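Local atomic coordinates of DNA polymerase III subunit beta (Helicobacter pylori 26695, PDB entry 4S3I), a protein that forms a sliding clamp that tethers DNA polymerases and other proteins to DNA and so confers processivity. Residues L334-V340 and I352-L356; A133-A139 and H362-I367. All coordinates share one frame; numbering follows the deposited sequence.

Interaction 1 (L334-V340 and I352-L356); sequences LGTTQFV and IQESL
Val340 and Gln353 pair across an antiparallel beta hairpin through two backbone bonds. Val340 N gives its hydrogen to Gln353 O at 2.9 Å. Gln353 N returns a bond to Val340 O at 3.1 Å. Phe339 and Glu354 form the next, non-hydrogen-bonded pair. Beyond it the pairing frays: Ser355 N reaches Gln338 O only weakly, at 3.5 Å. That carbonyl oxygen has a shorter bond from the turn just before the strand, where Thr336 OG1 donates to Gln338 O at 2.6 Å. Thr336 OG1 lies between its backbone N and carbonyl carbon (chi1 48°), which turns it to this acceptor. The Glu354 chain runs extended beyond CG and accepts a hydrogen bond at Glu354 OE2 from Gly335 N, 2.8 Å away. This N-H meets the carboxylate from above its plane, 54° out of it. The Leu334 and Glu354 side chains pass in opposite directions, Leu334 CD2 lying 3.7 Å from Glu354 CG. The amide of Gln353 is satisfied outside the contact, OE1 by Arg342 and NE2 by Ser368. Lys263 donates to the carbonyls of Leu334 and Thr336. On the Phe339 and Ile352 side lies helix 324-332. Strands 257-262 and 368-371 flank the hairpin in the sheet.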
ATOM      1  N   LEU A 334      15.407 -20.004  -0.619  1.00 25.03           N
ATOM      2  CA  LEU A 334      16.099 -20.978  -1.480  1.00 25.18           C
ATOM      3  C   LEU A 334      16.017 -20.629  -2.949  1.00 25.25           C
ATOM      4  O   LEU A 334      14.959 -20.232  -3.436  1.00 26.95           O
ATOM      5  CB  LEU A 334      15.473 -22.363  -1.301  1.00 25.14           C
ATOM      6  CG  LEU A 334      15.420 -22.848   0.134  1.00 25.15           C
ATOM      7  CD1 LEU A 334      14.794 -24.236   0.149  1.00 25.13           C
ATOM      8  CD2 LEU A 334      16.834 -22.882   0.716  1.00 25.40           C
ATOM      9  N   GLY A 335      17.115 -20.820  -3.677  1.00 25.54           N
ATOM     10  CA  GLY A 335      17.134 -20.506  -5.101  1.00 28.57           C
ATOM     11  C   GLY A 335      16.898 -21.678  -6.053  1.00 31.10           C
ATOM     12  O   GLY A 335      16.946 -21.506  -7.268  1.00 29.92           O
ATOM     13  N   THR A 336      16.638 -22.866  -5.521  1.00 27.67           N
ATOM     14  CA  THR A 336      16.510 -24.068  -6.367  1.00 26.09           C
ATOM     15  C   THR A 336      15.055 -24.499  -6.434  1.00 27.54           C
ATOM     16  O   THR A 336      14.283 -24.139  -5.570  1.00 25.58           O
ATOM     17  CB  THR A 336      17.321 -25.227  -5.788  1.00 26.21           C
ATOM     18  OG1 THR A 336      17.026 -25.342  -4.388  1.00 25.89           O
ATOM     19  CG2 THR A 336      18.825 -24.978  -5.965  1.00 26.58           C
ATOM     20  N   THR A 337      14.696 -25.306  -7.435  1.00 26.16           N
ATOM     21  CA  THR A 337      13.304 -25.745  -7.607  1.00 26.08           C
ATOM     22  C   THR A 337      12.930 -26.832  -6.614  1.00 25.87           C
ATOM     23  O   THR A 337      11.755 -27.095  -6.381  1.00 25.76           O
ATOM     24  CB  THR A 337      13.064 -26.269  -9.012  1.00 26.54           C
ATOM     25  OG1 THR A 337      13.754 -27.514  -9.157  1.00 26.76           O
ATOM     26  CG2 THR A 337      13.593 -25.264 -10.050  1.00 26.88           C
ATOM     27  N   GLN A 338      13.941 -27.489  -6.056  1.00 25.90           N
ATOM     28  CA  GLN A 338      13.730 -28.519  -5.047  1.00 25.76           C
ATOM     29  C   GLN A 338      14.457 -28.140  -3.786  1.00 25.61           C
ATOM     30  O   GLN A 338      15.376 -27.323  -3.823  1.00 25.67           O
ATOM     31  CB  GLN A 338      14.235 -29.879  -5.556  1.00 26.06           C
ATOM     32  CG  GLN A 338      13.544 -30.353  -6.813  1.00 26.32           C
ATOM     33  CD  GLN A 338      13.998 -31.746  -7.233  1.00 37.54           C
ATOM     34  OE1 GLN A 338      15.131 -31.934  -7.692  1.00 31.72           O
ATOM     35  NE2 GLN A 338      13.126 -32.738  -7.044  1.00 26.62           N
ATOM     36  N   PHE A 339      14.056 -28.725  -2.670  1.00 25.48           N
ATOM     37  CA  PHE A 339      14.744 -28.479  -1.425  1.00 25.46           C
ATOM     38  C   PHE A 339      14.986 -29.793  -0.699  1.00 30.73           C
ATOM     39  O   PHE A 339      14.355 -30.818  -0.992  1.00 28.98           O
ATOM     40  CB  PHE A 339      13.978 -27.491  -0.520  1.00 25.26           C
ATOM     41  CG  PHE A 339      12.706 -28.053   0.091  1.00 25.18           C
ATOM     42  CD1 PHE A 339      11.517 -28.069  -0.639  1.00 25.11           C
ATOM     43  CD2 PHE A 339      12.693 -28.516   1.405  1.00 25.27           C
ATOM     44  CE1 PHE A 339      10.336 -28.576  -0.083  1.00 25.13           C
ATOM     45  CE2 PHE A 339      11.526 -29.016   1.972  1.00 25.29           C
ATOM     46  CZ  PHE A 339      10.331 -29.043   1.222  1.00 25.21           C
ATOM     47  N   VAL A 340      15.906 -29.755   0.250  1.00 25.76           N
ATOM     48  CA  VAL A 340      16.177 -30.910   1.071  1.00 25.96           C
ATOM     49  C   VAL A 340      15.747 -30.619   2.481  1.00 25.96           C
ATOM     50  O   VAL A 340      16.114 -29.586   3.065  1.00 25.99           O
ATOM     51  CB  VAL A 340      17.652 -31.299   1.020  1.00 33.31           C
ATOM     52  CG1 VAL A 340      17.927 -32.445   1.994  1.00 36.19           C
ATOM     53  CG2 VAL A 340      18.032 -31.680  -0.401  1.00 27.93           C
ATOM     54  N   ILE A 352      16.295 -26.997   6.585  1.00 26.49           N
ATOM     55  CA  ILE A 352      15.833 -26.812   5.209  1.00 26.06           C
ATOM     56  C   ILE A 352      16.943 -26.147   4.423  1.00 31.45           C
ATOM     57  O   ILE A 352      17.495 -25.144   4.867  1.00 28.01           O
ATOM     58  CB  ILE A 352      14.538 -25.952   5.164  1.00 25.80           C
ATOM     59  CG1 ILE A 352      13.356 -26.759   5.708  1.00 30.06           C
ATOM     60  CG2 ILE A 352      14.227 -25.481   3.737  1.00 25.47           C
ATOM     61  CD1 ILE A 352      12.097 -25.941   5.926  1.00 29.63           C
ATOM     62  N   GLN A 353      17.297 -26.708   3.270  1.00 25.99           N
ATOM     63  CA  GLN A 353      18.352 -26.110   2.461  1.00 29.67           C
ATOM     64  C   GLN A 353      18.152 -26.426   0.989  1.00 29.95           C
ATOM     65  O   GLN A 353      17.293 -27.248   0.640  1.00 26.52           O
ATOM     66  CB  GLN A 353      19.742 -26.550   2.951  1.00 33.44           C
ATOM     67  CG  GLN A 353      20.072 -28.001   2.695  1.00 38.18           C
ATOM     68  CD  GLN A 353      21.368 -28.445   3.378  1.00 41.07           C
ATOM     69  OE1 GLN A 353      21.754 -29.607   3.279  1.00 34.69           O
ATOM     70  NE2 GLN A 353      22.035 -27.521   4.074  1.00 36.15           N
ATOM     71  N   GLU A 354      18.922 -25.767   0.128  1.00 26.06           N
ATOM     72  CA  GLU A 354      18.782 -25.981  -1.296  1.00 26.05           C
ATOM     73  C   GLU A 354      19.168 -27.411  -1.630  1.00 31.14           C
ATOM     74  O   GLU A 354      19.930 -28.057  -0.902  1.00 26.56           O
ATOM     75  CB  GLU A 354      19.673 -25.016  -2.105  1.00 26.26           C
ATOM     76  CG  GLU A 354      19.346 -23.539  -1.939  1.00 26.05           C
ATOM     77  CD  GLU A 354      20.021 -22.648  -2.983  1.00 31.08           C
ATOM     78  OE1 GLU A 354      20.840 -23.153  -3.784  1.00 27.32           O
ATOM     79  OE2 GLU A 354      19.719 -21.435  -3.017  1.00 27.95           O
ATOM     80  N   SER A 355      18.647 -27.901  -2.743  1.00 26.49           N
ATOM     81  CA  SER A 355      19.156 -29.122  -3.328  1.00 31.21           C
ATOM     82  C   SER A 355      20.571 -28.770  -3.791  1.00 30.35           C
ATOM     83  O   SER A 355      20.810 -27.634  -4.240  1.00 27.10           O
ATOM     84  CB  SER A 355      18.268 -29.524  -4.512  1.00 26.61           C
ATOM     85  OG  SER A 355      18.683 -30.743  -5.085  1.00 38.22           O
ATOM     86  N   LEU A 356      21.505 -29.716  -3.687  1.00 29.30           N
ATOM     87  CA  LEU A 356      22.902 -29.473  -4.085  1.00 28.61           C
ATOM     88  C   LEU A 356      23.523 -28.257  -3.371  1.00 34.02           C
ATOM     89  O   LEU A 356      24.269 -27.494  -3.995  1.00 36.17           O
ATOM     90  CB  LEU A 356      23.028 -29.251  -5.602  1.00 36.21           C
ATOM     91  CG  LEU A 356      22.451 -30.264  -6.591  1.00 38.45           C
ATOM     92  CD1 LEU A 356      22.830 -29.868  -8.017  1.00 41.77           C
ATOM     93  CD2 LEU A 356      22.930 -31.666  -6.283  1.00 41.36           C
TER

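Interaction 2 (A133-A139 and H362-I367); sequences APFLVDA and HLNAKI
Asp138 and Ala365 make the one hydrogen bond that crosses this contact. Ala365 N donates to Asp138 OD2 at 2.9 Å, with an angle of 156° at the hydrogen. The carboxylate oxygen accepts through its anti lone pair, on the side away from OD1. Asp138 CG stands anti to the backbone N (chi1 -172°), which carries the carboxylate off the helix to the 362-367 loop. The same OD2 forms a salt bridge with Lys142, one turn further along helix 135-143. Lys142 NZ also donates to Ala365 O, so it bridges Asp138 OD2 and Ala365 O, two acceptors 3.3 Å apart.

Apolar contacts continue along the helix. Ala139 CB and Ala365 CB meet at 3.7 Å. Ile367 CD1 touches Ala139 CA at 4.0 Å. At the other end, Pro134 CD rests 4.2 Å from Leu363 CD2.

Backbone carbonyls supply several further contacts. Leu363 O sits against the proline ring, 3.5 Å from Pro134 CD. Phe135 CD1 approaches His362 O obliquely, and the Phe135 side chain also touches Leu185 and Ile188. Ala365 CB lies 3.6 Å from Phe135 O.

The contact joins the first turn of a central-domain helix to a loop of the C-terminal domain. The positive charge of Lys142 probably stabilises the Asp138 carboxylate and offsets the repulsion between OD2 and Ala365 O. Asp138 OD2 is gripped by both Ala365 N and Lys142, and Lys142 also holds Ala365 O, so the charge pair probably fixes the loop backbone to the helix.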
ATOM      1  N   ALA A 133      30.220  -9.184  -6.514  1.00 30.85           N
ATOM      2  CA  ALA A 133      29.105 -10.030  -6.931  1.00 30.33           C
ATOM      3  C   ALA A 133      27.961  -9.854  -5.942  1.00 35.15           C
ATOM      4  O   ALA A 133      28.180  -9.352  -4.838  1.00 34.13           O
ATOM      5  CB  ALA A 133      29.541 -11.486  -7.012  1.00 33.79           C
ATOM      6  N   PRO A 134      26.737 -10.271  -6.319  1.00 31.17           N
ATOM      7  CA  PRO A 134      25.609  -9.977  -5.426  1.00 29.15           C
ATOM      8  C   PRO A 134      25.534 -10.865  -4.187  1.00 28.07           C
ATOM      9  O   PRO A 134      24.577 -10.735  -3.426  1.00 27.59           O
ATOM     10  CB  PRO A 134      24.376 -10.247  -6.307  1.00 39.30           C
ATOM     11  CG  PRO A 134      24.887 -10.235  -7.726  1.00 40.77           C
ATOM     12  CD  PRO A 134      26.292 -10.747  -7.641  1.00 34.14           C
ATOM     13  N   PHE A 135      26.509 -11.739  -3.968  1.00 28.47           N
ATOM     14  CA  PHE A 135      26.363 -12.750  -2.906  1.00 30.79           C
ATOM     15  C   PHE A 135      26.090 -12.212  -1.484  1.00 28.08           C
ATOM     16  O   PHE A 135      25.305 -12.799  -0.737  1.00 30.82           O
ATOM     17  CB  PHE A 135      27.554 -13.727  -2.894  1.00 35.71           C
ATOM     18  CG  PHE A 135      28.887 -13.059  -2.734  1.00 37.53           C
ATOM     19  CD1 PHE A 135      29.696 -12.840  -3.835  1.00 42.90           C
ATOM     20  CD2 PHE A 135      29.338 -12.658  -1.481  1.00 34.80           C
ATOM     21  CE1 PHE A 135      30.928 -12.229  -3.700  1.00 47.17           C
ATOM     22  CE2 PHE A 135      30.568 -12.038  -1.337  1.00 40.01           C
ATOM     23  CZ  PHE A 135      31.366 -11.824  -2.454  1.00 45.56           C
ATOM     24  N   LEU A 136      26.729 -11.110  -1.104  1.00 28.37           N
ATOM     25  CA  LEU A 136      26.547 -10.602   0.255  1.00 28.31           C
ATOM     26  C   LEU A 136      25.142 -10.039   0.469  1.00 27.72           C
ATOM     27  O   LEU A 136      24.487 -10.376   1.458  1.00 27.51           O
ATOM     28  CB  LEU A 136      27.626  -9.575   0.617  1.00 30.34           C
ATOM     29  CG  LEU A 136      27.600  -9.055   2.061  1.00 29.97           C
ATOM     30  CD1 LEU A 136      27.745 -10.202   3.057  1.00 29.14           C
ATOM     31  CD2 LEU A 136      28.716  -8.023   2.278  1.00 30.12           C
ATOM     32  N   VAL A 137      24.652  -9.208  -0.449  1.00 27.51           N
ATOM     33  CA  VAL A 137      23.306  -8.666  -0.245  1.00 27.03           C
ATOM     34  C   VAL A 137      22.242  -9.750  -0.452  1.00 27.19           C
ATOM     35  O   VAL A 137      21.125  -9.651   0.063  1.00 26.31           O
ATOM     36  CB  VAL A 137      23.003  -7.418  -1.104  1.00 30.38           C
ATOM     37  CG1 VAL A 137      24.141  -6.395  -0.992  1.00 31.34           C
ATOM     38  CG2 VAL A 137      22.745  -7.801  -2.571  1.00 33.07           C
ATOM     39  N   ASP A 138      22.591 -10.774  -1.222  1.00 27.22           N
ATOM     40  CA  ASP A 138      21.702 -11.918  -1.394  1.00 26.41           C
ATOM     41  C   ASP A 138      21.553 -12.623  -0.048  1.00 26.36           C
ATOM     42  O   ASP A 138      20.450 -12.939   0.382  1.00 26.04           O
ATOM     43  CB  ASP A 138      22.275 -12.868  -2.450  1.00 26.64           C
ATOM     44  CG  ASP A 138      21.300 -13.984  -2.823  1.00 31.41           C
ATOM     45  OD1 ASP A 138      20.116 -13.681  -3.065  1.00 28.11           O
ATOM     46  OD2 ASP A 138      21.715 -15.163  -2.872  1.00 32.12           O
ATOM     47  N   ALA A 139      22.678 -12.856   0.621  1.00 26.74           N
ATOM     48  CA  ALA A 139      22.665 -13.432   1.958  1.00 26.84           C
ATOM     49  C   ALA A 139      21.863 -12.554   2.922  1.00 29.50           C
ATOM     50  O   ALA A 139      21.064 -13.055   3.706  1.00 26.57           O
ATOM     51  CB  ALA A 139      24.107 -13.637   2.469  1.00 27.42           C
ATOM     52  N   HIS A 362      29.019 -18.946  -7.444  1.00 66.38           N
ATOM     53  CA  HIS A 362      29.739 -17.678  -7.529  1.00 78.82           C
ATOM     54  C   HIS A 362      28.902 -16.476  -7.086  1.00 75.05           C
ATOM     55  O   HIS A 362      29.291 -15.723  -6.188  1.00 77.65           O
ATOM     56  CB  HIS A 362      30.198 -17.449  -8.973  1.00 93.29           C
ATOM     57  CG  HIS A 362      31.653 -17.717  -9.199  1.00106.95           C
ATOM     58  ND1 HIS A 362      32.570 -17.759  -8.172  1.00112.58           N
ATOM     59  CD2 HIS A 362      32.350 -17.953 -10.336  1.00112.08           C
ATOM     60  CE1 HIS A 362      33.770 -18.011  -8.665  1.00114.64           C
ATOM     61  NE2 HIS A 362      33.663 -18.132  -9.977  1.00114.68           N
ATOM     62  N   LEU A 363      27.752 -16.314  -7.730  1.00 66.18           N
ATOM     63  CA  LEU A 363      26.985 -15.072  -7.696  1.00 58.62           C
ATOM     64  C   LEU A 363      26.026 -14.962  -6.520  1.00 53.53           C
ATOM     65  O   LEU A 363      25.614 -13.863  -6.135  1.00 54.02           O
ATOM     66  CB  LEU A 363      26.209 -14.951  -9.000  1.00 60.13           C
ATOM     67  CG  LEU A 363      27.154 -14.973 -10.195  1.00 65.50           C
ATOM     68  CD1 LEU A 363      26.538 -15.656 -11.409  1.00 69.62           C
ATOM     69  CD2 LEU A 363      27.588 -13.559 -10.520  1.00 68.74           C
ATOM     70  N   ASN A 364      25.699 -16.110  -5.942  1.00 47.12           N
ATOM     71  CA  ASN A 364      24.576 -16.234  -5.022  1.00 45.71           C
ATOM     72  C   ASN A 364      24.987 -16.829  -3.682  1.00 37.68           C
ATOM     73  O   ASN A 364      25.963 -17.571  -3.588  1.00 40.29           O
ATOM     74  CB  ASN A 364      23.534 -17.143  -5.664  1.00 54.87           C
ATOM     75  CG  ASN A 364      24.161 -18.427  -6.219  1.00 73.37           C
ATOM     76  OD1 ASN A 364      24.974 -18.381  -7.155  1.00 74.83           O
ATOM     77  ND2 ASN A 364      23.797 -19.573  -5.639  1.00 74.29           N
ATOM     78  N   ALA A 365      24.228 -16.514  -2.642  1.00 30.87           N
ATOM     79  CA  ALA A 365      24.429 -17.160  -1.356  1.00 28.37           C
ATOM     80  C   ALA A 365      23.454 -18.332  -1.271  1.00 28.21           C
ATOM     81  O   ALA A 365      22.316 -18.211  -1.728  1.00 28.57           O
ATOM     82  CB  ALA A 365      24.166 -16.189  -0.235  1.00 27.83           C
ATOM     83  N   LYS A 366      23.868 -19.442  -0.665  1.00 27.29           N
ATOM     84  CA  LYS A 366      22.922 -20.524  -0.375  1.00 26.97           C
ATOM     85  C   LYS A 366      22.649 -20.594   1.115  1.00 26.92           C
ATOM     86  O   LYS A 366      23.526 -20.927   1.910  1.00 28.83           O
ATOM     87  CB  LYS A 366      23.428 -21.867  -0.897  1.00 27.25           C
ATOM     88  CG  LYS A 366      23.802 -21.847  -2.371  1.00 27.47           C
ATOM     89  CD  LYS A 366      24.060 -23.256  -2.875  1.00 27.73           C
ATOM     90  CE  LYS A 366      24.562 -23.246  -4.309  1.00 28.12           C
ATOM     91  NZ  LYS A 366      24.928 -24.643  -4.710  1.00 29.23           N
ATOM     92  N   ILE A 367      21.416 -20.270   1.477  1.00 26.51           N
ATOM     93  CA  ILE A 367      21.013 -20.150   2.869  1.00 26.52           C
ATOM     94  C   ILE A 367      20.366 -21.462   3.310  1.00 28.38           C
ATOM     95  O   ILE A 367      19.595 -22.058   2.556  1.00 26.15           O
ATOM     96  CB  ILE A 367      19.991 -18.985   3.053  1.00 28.47           C
ATOM     97  CG1 ILE A 367      20.708 -17.642   3.244  1.00 28.76           C
ATOM     98  CG2 ILE A 367      19.109 -19.215   4.275  1.00 26.18           C
ATOM     99  CD1 ILE A 367      21.737 -17.302   2.199  1.00 26.58           C
TER

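From the N terminus, the chain first reaches 133-139, at the start of helix 135-143 in the central domain. It then completes that domain and enters the C-terminal one. There, 334-340 leads into strand 338-343, and interaction 1 closes a short hairpin loop when 352-356 returns. A few residues later, 362-367 comes back to the first helix turn and closes the long loop of interaction 2. Interaction 1 is therefore nested inside interaction 2. Their centres are about 15 Å apart, yet they touch: Lys366 NZ bonds to Leu356 O, and Leu334 packs against Ile367. Interaction 1 is internal to the C-terminal domain, whereas interaction 2 ties it to the central domain.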